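PDB 3BO6: hydrophilic protein, virA protein from Chromobacterium violaceum, which probably acts as a phosphothreonine lyase effector of the SpvC family, removing phosphate from phosphothreonine by beta-elimination rather than by hydrolysis. Local coordinates for residues A[41-46]-A[55-60]; A[50-55]-A[103-108]; A[83-88]-A[188-193]. All blocks are in the same frame, centred on the assembly; numbering follows the deposited sequence. Where two conformers were deposited one is given.

Interaction 1 of 3, residues A[41-46]-A[55-60]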
loop_
_atom_site.group_PDB
_atom_site.type_symbol
_atom_site.label_atom_id
_atom_site.label_comp_id
_atom_site.label_asym_id
_atom_site.label_seq_id
_atom_site.Cartn_x
_atom_site.Cartn_y
_atom_site.Cartn_z
ATOM N N SER A 41 -15.314 8.803 -8.669
ATOM C CA SER A 41 -16.579 9.374 -8.224
ATOM C C SER A 41 -17.599 8.281 -7.884
ATOM O O SER A 41 -18.370 8.423 -6.945
ATOM C CB SER A 41 -17.136 10.326 -9.283
ATOM O OG SER A 41 -18.322 10.942 -8.819
ATOM N N GLY A 42 -17.583 7.186 -8.635
ATOM C CA GLY A 42 -18.458 6.059 -8.360
ATOM C C GLY A 42 -18.137 5.372 -7.048
ATOM O O GLY A 42 -19.029 4.999 -6.275
ATOM N N MET A 43 -16.851 5.186 -6.791
ATOM C CA MET A 43 -16.493 4.584 -5.524
ATOM C C MET A 43 -16.999 5.415 -4.338
ATOM O O MET A 43 -17.346 4.849 -3.290
ATOM C CB MET A 43 -14.999 4.315 -5.422
ATOM C CG MET A 43 -14.662 3.568 -4.154
ATOM S SD MET A 43 -13.088 2.723 -4.228
ATOM C CE MET A 43 -13.080 1.986 -2.600
ATOM N N ARG A 44 -17.122 6.730 -4.500
ATOM C CA ARG A 44 -17.716 7.568 -3.456
ATOM C C ARG A 44 -19.161 7.168 -3.146
ATOM O O ARG A 44 -19.659 7.386 -2.028
ATOM C CB ARG A 44 -17.671 9.041 -3.867
ATOM C CG ARG A 44 -16.271 9.595 -4.106
ATOM C CD ARG A 44 -16.313 11.115 -4.291
ATOM N NE ARG A 44 -16.616 11.790 -3.035
ATOM C CZ ARG A 44 -17.733 12.465 -2.783
ATOM N NH1 ARG A 44 -18.665 12.598 -3.718
ATOM N NH2 ARG A 44 -17.904 13.027 -1.591
ATOM N N GLN A 45 -19.838 6.591 -4.131
ATOM C CA GLN A 45 -21.244 6.233 -3.989
ATOM C C GLN A 45 -21.458 4.835 -3.435
ATOM O O GLN A 45 -22.585 4.333 -3.411
ATOM C CB GLN A 45 -21.968 6.384 -5.329
ATOM C CG GLN A 45 -21.980 7.804 -5.818
ATOM C CD GLN A 45 -22.628 8.733 -4.816
ATOM O OE1 GLN A 45 -23.639 8.381 -4.195
ATOM N NE2 GLN A 45 -22.059 9.925 -4.650
ATOM N N SER A 46 -20.385 4.212 -2.964
ATOM C CA SER A 46 -20.505 2.864 -2.434
ATOM C C SER A 46 -21.398 2.869 -1.219
ATOM O O SER A 46 -22.007 1.856 -0.879
ATOM C CB SER A 46 -19.141 2.322 -2.036
ATOM O OG SER A 46 -18.302 2.233 -3.165
ATOM N N PHE A 55 -14.001 -7.187 -4.309
ATOM C CA PHE A 55 -13.679 -6.252 -3.235
ATOM C C PHE A 55 -14.978 -5.612 -2.721
ATOM O O PHE A 55 -15.787 -5.117 -3.512
ATOM C CB PHE A 55 -12.726 -5.149 -3.744
ATOM C CG PHE A 55 -11.290 -5.582 -3.898
ATOM C CD1 PHE A 55 -10.873 -6.314 -5.007
ATOM C CD2 PHE A 55 -10.343 -5.242 -2.940
ATOM C CE1 PHE A 55 -9.536 -6.703 -5.134
ATOM C CE2 PHE A 55 -9.026 -5.615 -3.070
ATOM C CZ PHE A 55 -8.615 -6.351 -4.155
ATOM N N GLN A 56 -15.191 -5.658 -1.411
ATOM C CA GLN A 56 -16.263 -4.908 -0.767
ATOM C C GLN A 56 -15.868 -3.442 -0.707
ATOM O O GLN A 56 -14.745 -3.119 -0.309
ATOM C CB GLN A 56 -16.478 -5.438 0.650
ATOM C CG GLN A 56 -16.847 -6.919 0.707
ATOM C CD GLN A 56 -17.140 -7.417 2.114
ATOM O OE1 GLN A 56 -17.541 -8.561 2.309
ATOM N NE2 GLN A 56 -16.947 -6.555 3.098
ATOM N N LEU A 57 -16.783 -2.554 -1.098
ATOM C CA LEU A 57 -16.512 -1.123 -1.113
ATOM C C LEU A 57 -17.374 -0.396 -0.089
ATOM O O LEU A 57 -18.554 -0.720 0.076
ATOM C CB LEU A 57 -16.794 -0.535 -2.493
ATOM C CG LEU A 57 -16.259 -1.299 -3.706
ATOM C CD1 LEU A 57 -16.681 -0.589 -4.994
ATOM C CD2 LEU A 57 -14.737 -1.389 -3.625
ATOM N N GLU A 58 -16.804 0.616 0.557
ATOM C CA GLU A 58 -17.533 1.390 1.564
ATOM C C GLU A 58 -17.163 2.853 1.487
ATOM O O GLU A 58 -15.987 3.199 1.387
ATOM C CB GLU A 58 -17.211 0.866 2.965
ATOM C CG GLU A 58 -17.475 -0.614 3.151
ATOM C CD GLU A 58 -16.688 -1.196 4.308
ATOM O OE1 GLU A 58 -17.120 -2.226 4.864
ATOM O OE2 GLU A 58 -15.638 -0.619 4.662
ATOM N N SER A 59 -18.166 3.718 1.543
ATOM C CA SER A 59 -17.917 5.149 1.638
ATOM C C SER A 59 -19.139 5.874 2.209
ATOM O O SER A 59 -20.050 6.232 1.467
ATOM C CB SER A 59 -17.576 5.725 0.263
ATOM O OG SER A 59 -17.268 7.102 0.352
ATOM N N HIS A 60 -19.147 6.084 3.521
ATOM C CA HIS A 60 -20.253 6.782 4.170
ATOM C C HIS A 60 -19.773 7.767 5.247
ATOM O O HIS A 60 -18.637 7.694 5.706
ATOM C CB HIS A 60 -21.266 5.784 4.741
ATOM C CG HIS A 60 -20.676 4.810 5.711
ATOM N ND1 HIS A 60 -20.477 3.481 5.409
ATOM C CD2 HIS A 60 -20.233 4.977 6.980
ATOM C CE1 HIS A 60 -19.944 2.869 6.448
ATOM N NE2 HIS A 60 -19.783 3.755 7.418
#
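Ser46 lies against Leu57, its OG 3.2 Å from Leu57 CB. The hydroxyl makes its polar contact within its own turn, donating to Met43 O over 2.8 Å from 22° out of the carbonyl plane. Ser46 N approaches the same Met43 O from the same face, so two donors grip one oxygen in the last turn of helix 40-44. With OG anti to the carbonyl carbon (chi1 -63°), the hydroxyl sits beside its own N, where it can reach Met43 O while still touching Leu57. The two branches of Leu57 divide the contact: CD1 lies 3.7 Å from Ser46 OG, while CD2 meets Met43 CE at 3.9 Å in one of the two modelled Met43 conformers. There the extended thioether chain crosses Leu57 at about a right angle. The short helix thus packs beside strand 55-59, the second strand of a beta hairpin whose first strand, 49-52, follows the helix in the chain. Leu57 also touches Pro38, and its backbone pairs with Ala50. Further along, Ser59 CB packs 3.7 Å from Met43 O. Ser59 OG, anti to its own N, makes a weak 3.4 Å hydrogen bond to Arg44 O.

Interaction 2 of 3, residues A[50-55]-A[103-108]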
loop_
_atom_site.group_PDB
_atom_site.type_symbol
_atom_site.label_atom_id
_atom_site.label_comp_id
_atom_site.label_asym_id
_atom_site.label_seq_id
_atom_site.Cartn_x
_atom_site.Cartn_y
_atom_site.Cartn_z
ATOM N N ALA A 50 -21.009 -1.782 -1.453
ATOM C CA ALA A 50 -21.029 -2.067 -2.884
ATOM C C ALA A 50 -19.920 -3.064 -3.142
ATOM O O ALA A 50 -19.111 -3.313 -2.252
ATOM C CB ALA A 50 -20.810 -0.804 -3.690
ATOM N N MET A 51 -19.889 -3.638 -4.337
ATOM C CA MET A 51 -18.876 -4.639 -4.690
ATOM C C MET A 51 -18.316 -4.405 -6.087
ATOM O O MET A 51 -19.047 -4.010 -7.008
ATOM C CB MET A 51 -19.472 -6.053 -4.689
ATOM C CG MET A 51 -19.989 -6.563 -3.370
ATOM S SD MET A 51 -18.666 -7.049 -2.245
ATOM C CE MET A 51 -17.627 -8.097 -3.266
ATOM N N SER A 52 -17.023 -4.676 -6.246
ATOM C CA SER A 52 -16.423 -4.770 -7.574
ATOM C C SER A 52 -15.231 -5.711 -7.528
ATOM O O SER A 52 -14.381 -5.584 -6.644
ATOM C CB SER A 52 -15.996 -3.399 -8.080
ATOM O OG SER A 52 -15.473 -3.509 -9.400
ATOM N N GLN A 53 -15.178 -6.652 -8.466
ATOM C CA GLN A 53 -14.054 -7.580 -8.592
ATOM C C GLN A 53 -13.750 -8.335 -7.304
ATOM O O GLN A 53 -12.592 -8.637 -7.008
ATOM C CB GLN A 53 -12.806 -6.835 -9.074
ATOM C CG GLN A 53 -12.990 -6.172 -10.443
ATOM C CD GLN A 53 -12.954 -7.175 -11.579
ATOM O OE1 GLN A 53 -12.606 -8.339 -11.381
ATOM N NE2 GLN A 53 -13.307 -6.728 -12.778
ATOM N N GLY A 54 -14.785 -8.623 -6.525
ATOM C CA GLY A 54 -14.587 -9.345 -5.275
ATOM C C GLY A 54 -14.112 -8.501 -4.102
ATOM O O GLY A 54 -13.863 -9.037 -3.017
ATOM N N PHE A 55 -14.001 -7.187 -4.309
ATOM C CA PHE A 55 -13.679 -6.252 -3.235
ATOM C C PHE A 55 -14.978 -5.612 -2.721
ATOM O O PHE A 55 -15.787 -5.117 -3.512
ATOM C CB PHE A 55 -12.726 -5.149 -3.744
ATOM C CG PHE A 55 -11.290 -5.582 -3.898
ATOM C CD1 PHE A 55 -10.873 -6.314 -5.007
ATOM C CD2 PHE A 55 -10.343 -5.242 -2.940
ATOM C CE1 PHE A 55 -9.536 -6.703 -5.134
ATOM C CE2 PHE A 55 -9.026 -5.615 -3.070
ATOM C CZ PHE A 55 -8.615 -6.351 -4.155
ATOM N N LEU A 103 -4.867 -2.273 -11.368
ATOM C CA LEU A 103 -4.002 -2.974 -10.422
ATOM C C LEU A 103 -4.672 -3.167 -9.058
ATOM O O LEU A 103 -4.607 -4.241 -8.475
ATOM C CB LEU A 103 -2.673 -2.220 -10.249
ATOM C CG LEU A 103 -1.654 -2.460 -11.377
ATOM C CD1 LEU A 103 -0.579 -1.371 -11.410
ATOM C CD2 LEU A 103 -1.041 -3.843 -11.252
ATOM N N LEU A 104 -5.323 -2.128 -8.546
ATOM C CA LEU A 104 -5.856 -2.216 -7.186
ATOM C C LEU A 104 -7.026 -3.191 -7.064
ATOM O O LEU A 104 -7.303 -3.704 -5.975
ATOM C CB LEU A 104 -6.269 -0.830 -6.681
ATOM C CG LEU A 104 -5.117 0.143 -6.413
ATOM C CD1 LEU A 104 -5.648 1.550 -6.125
ATOM C CD2 LEU A 104 -4.281 -0.359 -5.238
ATOM N N PHE A 105 -7.738 -3.425 -8.170
ATOM C CA PHE A 105 -8.828 -4.403 -8.196
ATOM C C PHE A 105 -8.421 -5.711 -8.865
ATOM O O PHE A 105 -9.257 -6.567 -9.116
ATOM C CB PHE A 105 -10.072 -3.819 -8.883
ATOM C CG PHE A 105 -10.760 -2.751 -8.087
ATOM C CD1 PHE A 105 -10.523 -1.414 -8.355
ATOM C CD2 PHE A 105 -11.665 -3.090 -7.087
ATOM C CE1 PHE A 105 -11.149 -0.408 -7.606
ATOM C CE2 PHE A 105 -12.294 -2.093 -6.331
ATOM C CZ PHE A 105 -12.048 -0.759 -6.601
ATOM N N SER A 106 -7.139 -5.873 -9.162
ATOM C CA SER A 106 -6.689 -7.060 -9.891
ATOM C C SER A 106 -6.863 -8.353 -9.100
ATOM O O SER A 106 -6.565 -8.397 -7.899
ATOM C CB SER A 106 -5.210 -6.906 -10.267
ATOM O OG SER A 106 -4.677 -8.107 -10.836
ATOM N N VAL A 107 -7.283 -9.421 -9.785
ATOM C CA VAL A 107 -7.344 -10.752 -9.182
ATOM C C VAL A 107 -5.952 -11.194 -8.696
ATOM O O VAL A 107 -5.815 -12.073 -7.825
ATOM C CB VAL A 107 -7.887 -11.787 -10.194
ATOM C CG1 VAL A 107 -6.991 -11.853 -11.426
ATOM C CG2 VAL A 107 -8.013 -13.156 -9.550
ATOM N N ASP A 108 -4.914 -10.588 -9.267
ATOM C CA ASP A 108 -3.538 -10.942 -8.955
ATOM C C ASP A 108 -2.874 -10.009 -7.941
ATOM O O ASP A 108 -1.717 -10.206 -7.586
ATOM C CB ASP A 108 -2.695 -10.981 -10.244
ATOM C CG ASP A 108 -3.191 -12.010 -11.247
ATOM O OD1 ASP A 108 -3.554 -13.138 -10.842
ATOM O OD2 ASP A 108 -3.227 -11.677 -12.447
HETATM O O HOH W 1 -10.310 -9.067 -8.100
#
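Phe55 and Gln53, at the turn of the beta hairpin 49-59, pack on Phe105 where helix 93-104 comes to an end. The aromatic pair is T-shaped: Phe105 presents its edge to the face of Phe55, with centroids 5.5 Å apart and ring planes at 79°. Phe105 CD2 makes the closest approach between the rings, 3.9 Å from Phe55 CD1, and the neighbouring CE2 sits near Phe55 CB. Both rings have CG beside the backbone N; for Phe105 (chi1 -70°) this places CG on the hairpin side of the helix end. Phe105 CD2 also comes 3.7 Å from Ser52 O, the carbonyl that receives Phe55 N in the hairpin. The tight connection is a type I' turn from Ser52 to Phe55, a common closure of a two-residue beta hairpin, and it brings the side chains of Gln53 and Phe55 to the helix terminus together. Gln53 crosses Phe105 at about a right angle: its CB lies 3.6 Å from Phe105 O, and its CG lies close to Phe105 CB. Phe105 is the first residue to leave helical backbone angles, and its carbonyl is linked to the turn by a water that donates to Gln53 O over 2.6 Å and to Phe105 O over 2.9 Å. This water lies in the plane of the Phe55 ring, at its edge. On another part of that ring, CZ touches Leu104 O at 3.5 Å; the same oxygen accepts from Trp114 NE1, and the Trp114 ring makes a second edge-to-face pair with Phe105. Beyond the helix, Ser106 OG accepts from Asp108 N at 2.9 Å in an ST turn and is also hydrogen-bonded to Arg32 O.

Interaction 3 of 3, residues A[83-88]-A[188-193]. With SO4 (sulfate ion), chain C.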
loop_
_atom_site.group_PDB
_atom_site.type_symbol
_atom_site.label_atom_id
_atom_site.label_comp_id
_atom_site.label_asym_id
_atom_site.label_seq_id
_atom_site.Cartn_x
_atom_site.Cartn_y
_atom_site.Cartn_z
ATOM N N LYS A 83 2.635 -0.840 5.832
ATOM C CA LYS A 83 1.716 -0.138 4.946
ATOM C C LYS A 83 2.468 0.770 3.992
ATOM O O LYS A 83 3.569 1.270 4.279
ATOM C CB LYS A 83 0.668 0.640 5.753
ATOM C CG LYS A 83 1.209 1.858 6.477
ATOM C CD LYS A 83 0.310 2.264 7.680
ATOM C CE LYS A 83 -1.081 2.670 7.248
ATOM N NZ LYS A 83 -1.934 2.965 8.442
ATOM N N PHE A 84 1.854 0.986 2.836
ATOM C CA PHE A 84 2.355 1.950 1.876
ATOM C C PHE A 84 1.382 3.087 1.701
ATOM O O PHE A 84 0.170 2.906 1.813
ATOM C CB PHE A 84 2.529 1.315 0.487
ATOM C CG PHE A 84 3.507 0.187 0.442
ATOM C CD1 PHE A 84 3.072 -1.122 0.254
ATOM C CD2 PHE A 84 4.868 0.433 0.511
ATOM C CE1 PHE A 84 3.980 -2.179 0.175
ATOM C CE2 PHE A 84 5.791 -0.610 0.434
ATOM C CZ PHE A 84 5.333 -1.922 0.271
ATOM N N HIS A 85 1.917 4.251 1.361
ATOM C CA HIS A 85 1.096 5.343 0.871
ATOM C C HIS A 85 1.505 5.611 -0.560
ATOM O O HIS A 85 2.631 5.288 -0.974
ATOM C CB HIS A 85 1.333 6.588 1.717
ATOM C CG HIS A 85 0.926 6.429 3.143
ATOM N ND1 HIS A 85 1.834 6.412 4.176
ATOM C CD2 HIS A 85 -0.298 6.290 3.710
ATOM C CE1 HIS A 85 1.189 6.264 5.323
ATOM N NE2 HIS A 85 -0.105 6.198 5.066
ATOM N N ILE A 86 0.584 6.202 -1.316
ATOM C CA ILE A 86 0.856 6.682 -2.667
ATOM C C ILE A 86 0.528 8.169 -2.709
ATOM O O ILE A 86 -0.573 8.575 -2.309
ATOM C CB ILE A 86 0.012 5.953 -3.726
ATOM C CG1 ILE A 86 0.105 4.435 -3.537
ATOM C CG2 ILE A 86 0.481 6.353 -5.142
ATOM C CD1 ILE A 86 -0.759 3.634 -4.523
ATOM N N SER A 87 1.479 8.986 -3.154
ATOM C CA SER A 87 1.305 10.442 -3.180
ATOM C C SER A 87 1.293 10.973 -4.607
ATOM O O SER A 87 2.279 10.825 -5.346
ATOM C CB SER A 87 2.432 11.137 -2.405
ATOM O OG SER A 87 2.451 10.713 -1.061
ATOM N N VAL A 88 0.171 11.564 -4.997
ATOM C CA VAL A 88 0.087 12.282 -6.264
ATOM C C VAL A 88 -0.267 13.746 -6.014
ATOM O O VAL A 88 -0.588 14.147 -4.879
ATOM C CB VAL A 88 -0.936 11.632 -7.223
ATOM C CG1 VAL A 88 -0.550 10.186 -7.529
ATOM C CG2 VAL A 88 -2.353 11.715 -6.658
ATOM N N TYR A 188 6.427 7.940 -6.124
ATOM C CA TYR A 188 5.057 8.123 -5.608
ATOM C C TYR A 188 4.803 7.364 -4.306
ATOM O O TYR A 188 4.038 7.811 -3.452
ATOM C CB TYR A 188 4.025 7.645 -6.636
ATOM C CG TYR A 188 4.161 8.242 -8.009
ATOM C CD1 TYR A 188 3.425 9.380 -8.368
ATOM C CD2 TYR A 188 4.971 7.648 -8.971
ATOM C CE1 TYR A 188 3.532 9.932 -9.646
ATOM C CE2 TYR A 188 5.084 8.196 -10.251
ATOM C CZ TYR A 188 4.363 9.330 -10.567
ATOM O OH TYR A 188 4.462 9.858 -11.839
ATOM N N VAL A 189 5.415 6.197 -4.167
ATOM C CA VAL A 189 5.166 5.313 -3.041
ATOM C C VAL A 189 6.098 5.605 -1.867
ATOM O O VAL A 189 7.279 5.951 -2.050
ATOM C CB VAL A 189 5.308 3.840 -3.478
ATOM C CG1 VAL A 189 5.176 2.901 -2.286
ATOM C CG2 VAL A 189 4.268 3.499 -4.557
ATOM N N SER A 190 5.553 5.477 -0.660
ATOM C CA SER A 190 6.364 5.537 0.561
ATOM C C SER A 190 5.851 4.541 1.583
ATOM O O SER A 190 4.766 3.967 1.407
ATOM C CB SER A 190 6.442 6.960 1.131
ATOM O OG SER A 190 5.148 7.446 1.457
ATOM N N TYR A 191 6.626 4.323 2.637
ATOM C CA TYR A 191 6.364 3.249 3.597
ATOM C C TYR A 191 6.463 3.681 5.053
ATOM O O TYR A 191 7.287 4.525 5.408
ATOM C CB TYR A 191 7.425 2.170 3.381
ATOM C CG TYR A 191 7.505 1.124 4.489
ATOM C CD1 TYR A 191 6.621 0.045 4.514
ATOM C CD2 TYR A 191 8.457 1.228 5.507
ATOM C CE1 TYR A 191 6.709 -0.926 5.513
ATOM C CE2 TYR A 191 8.532 0.270 6.515
ATOM C CZ TYR A 191 7.667 -0.797 6.503
ATOM O OH TYR A 191 7.758 -1.758 7.503
ATOM N N ARG A 192 5.639 3.076 5.897
ATOM C CA ARG A 192 5.946 3.043 7.329
ATOM C C ARG A 192 5.388 1.784 7.957
ATOM O O ARG A 192 4.562 1.077 7.357
ATOM C CB ARG A 192 5.484 4.297 8.095
ATOM C CG ARG A 192 3.999 4.349 8.388
ATOM C CD ARG A 192 3.598 5.655 9.117
ATOM N NE ARG A 192 2.259 5.561 9.719
ATOM C CZ ARG A 192 2.038 5.112 10.947
ATOM N NH1 ARG A 192 3.067 4.734 11.714
ATOM N NH2 ARG A 192 0.793 5.049 11.412
ATOM N N ASN A 193 5.875 1.473 9.156
ATOM C CA ASN A 193 5.306 0.387 9.943
ATOM C C ASN A 193 4.549 0.901 11.161
ATOM O O ASN A 193 5.110 1.611 11.989
ATOM C CB ASN A 193 6.390 -0.602 10.382
ATOM C CG ASN A 193 5.805 -1.756 11.167
ATOM O OD1 ASN A 193 5.462 -1.590 12.343
ATOM N ND2 ASN A 193 5.619 -2.897 10.520
HETATM S S SO4 C . -1.203 6.442 8.404
HETATM O O1 SO4 C . 0.208 6.798 8.154
HETATM O O2 SO4 C . -1.290 5.508 9.517
HETATM O O3 SO4 C . -1.942 7.648 8.729
HETATM O O4 SO4 C . -1.769 5.799 7.216
HETATM O O HOH W 2 3.612 8.413 -0.670
#
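Lys83, His85 and Arg192 stand on one face of an antiparallel strand pair, 82-86 with 189-193, and converge on a bound sulfate. The anion probably comes from the crystallisation liquor, but its site is consistent with a pocket for the substrate phosphate. Backbone hydrogen bonds run both ways between Lys83 and Arg192 and between His85 and Ser190, and Ser87 N adds a bond to Tyr188 O. Phe84-Tyr191 and Ile86-Val189 are the non-hydrogen-bonded pairs. On the other face Phe84 CD2 meets Val189 CG1 at 3.7 Å, with Ser190 O in plane at the ring edge; just before the strand, Tyr188 CB lies 4.1 Å from Ile86 CG2. A water donates to Tyr188 O and Ser190 OG and is also hydrogen-bonded to Ser87 OG. The two strands hold the sulfate by three of its oxygens, O1, O2 and O4. Arg192 comes edge-on, the sulfur in its guanidinium plane, with NE bound to O1 and NH2 to O2, both at 2.9 Å. Lys83 bends at chi3 (-63°), which brings CE within 3.2 Å of O4; its NZ bonds O2 at 2.8 Å and O4 weakly, and makes a salt bridge with Glu194. Arg127 and Arg199 complete the site. Asp180 acts from the second shell, bonding His85 ND1 and Ser190 OG and so fixing the imidazole's rotation. The far ring nitrogen, His85 NE2, donates to sulfate O4 over 2.7 Å in a nearly straight bond (166°), with the sulfur in the ring plane.

Overall arrangement
All three contacts reach one antiparallel sheet, with the hairpin strand 49-52 at one margin and strand 189-193 at the other. Interactions 1 and 2 adjoin, their centres 12 Å apart: they share Phe55, and Leu57 CD2 packs 3.7 Å from Phe105 CE2, so Leu57 CD2 touches both Met43 of helix 40-44 and Phe105 at the end of helix 93-104. Interaction 3, which carries the sulfate, has its centre about 22 Å from that of interaction 1 and about 20 Å from that of interaction 2. The nearest atoms of interactions 2 and 3 are about 5 Å apart. Helix 93-104 ties them together: it follows strand 82-86, its Leu100 touches Ile86, and its far end meets the hairpin.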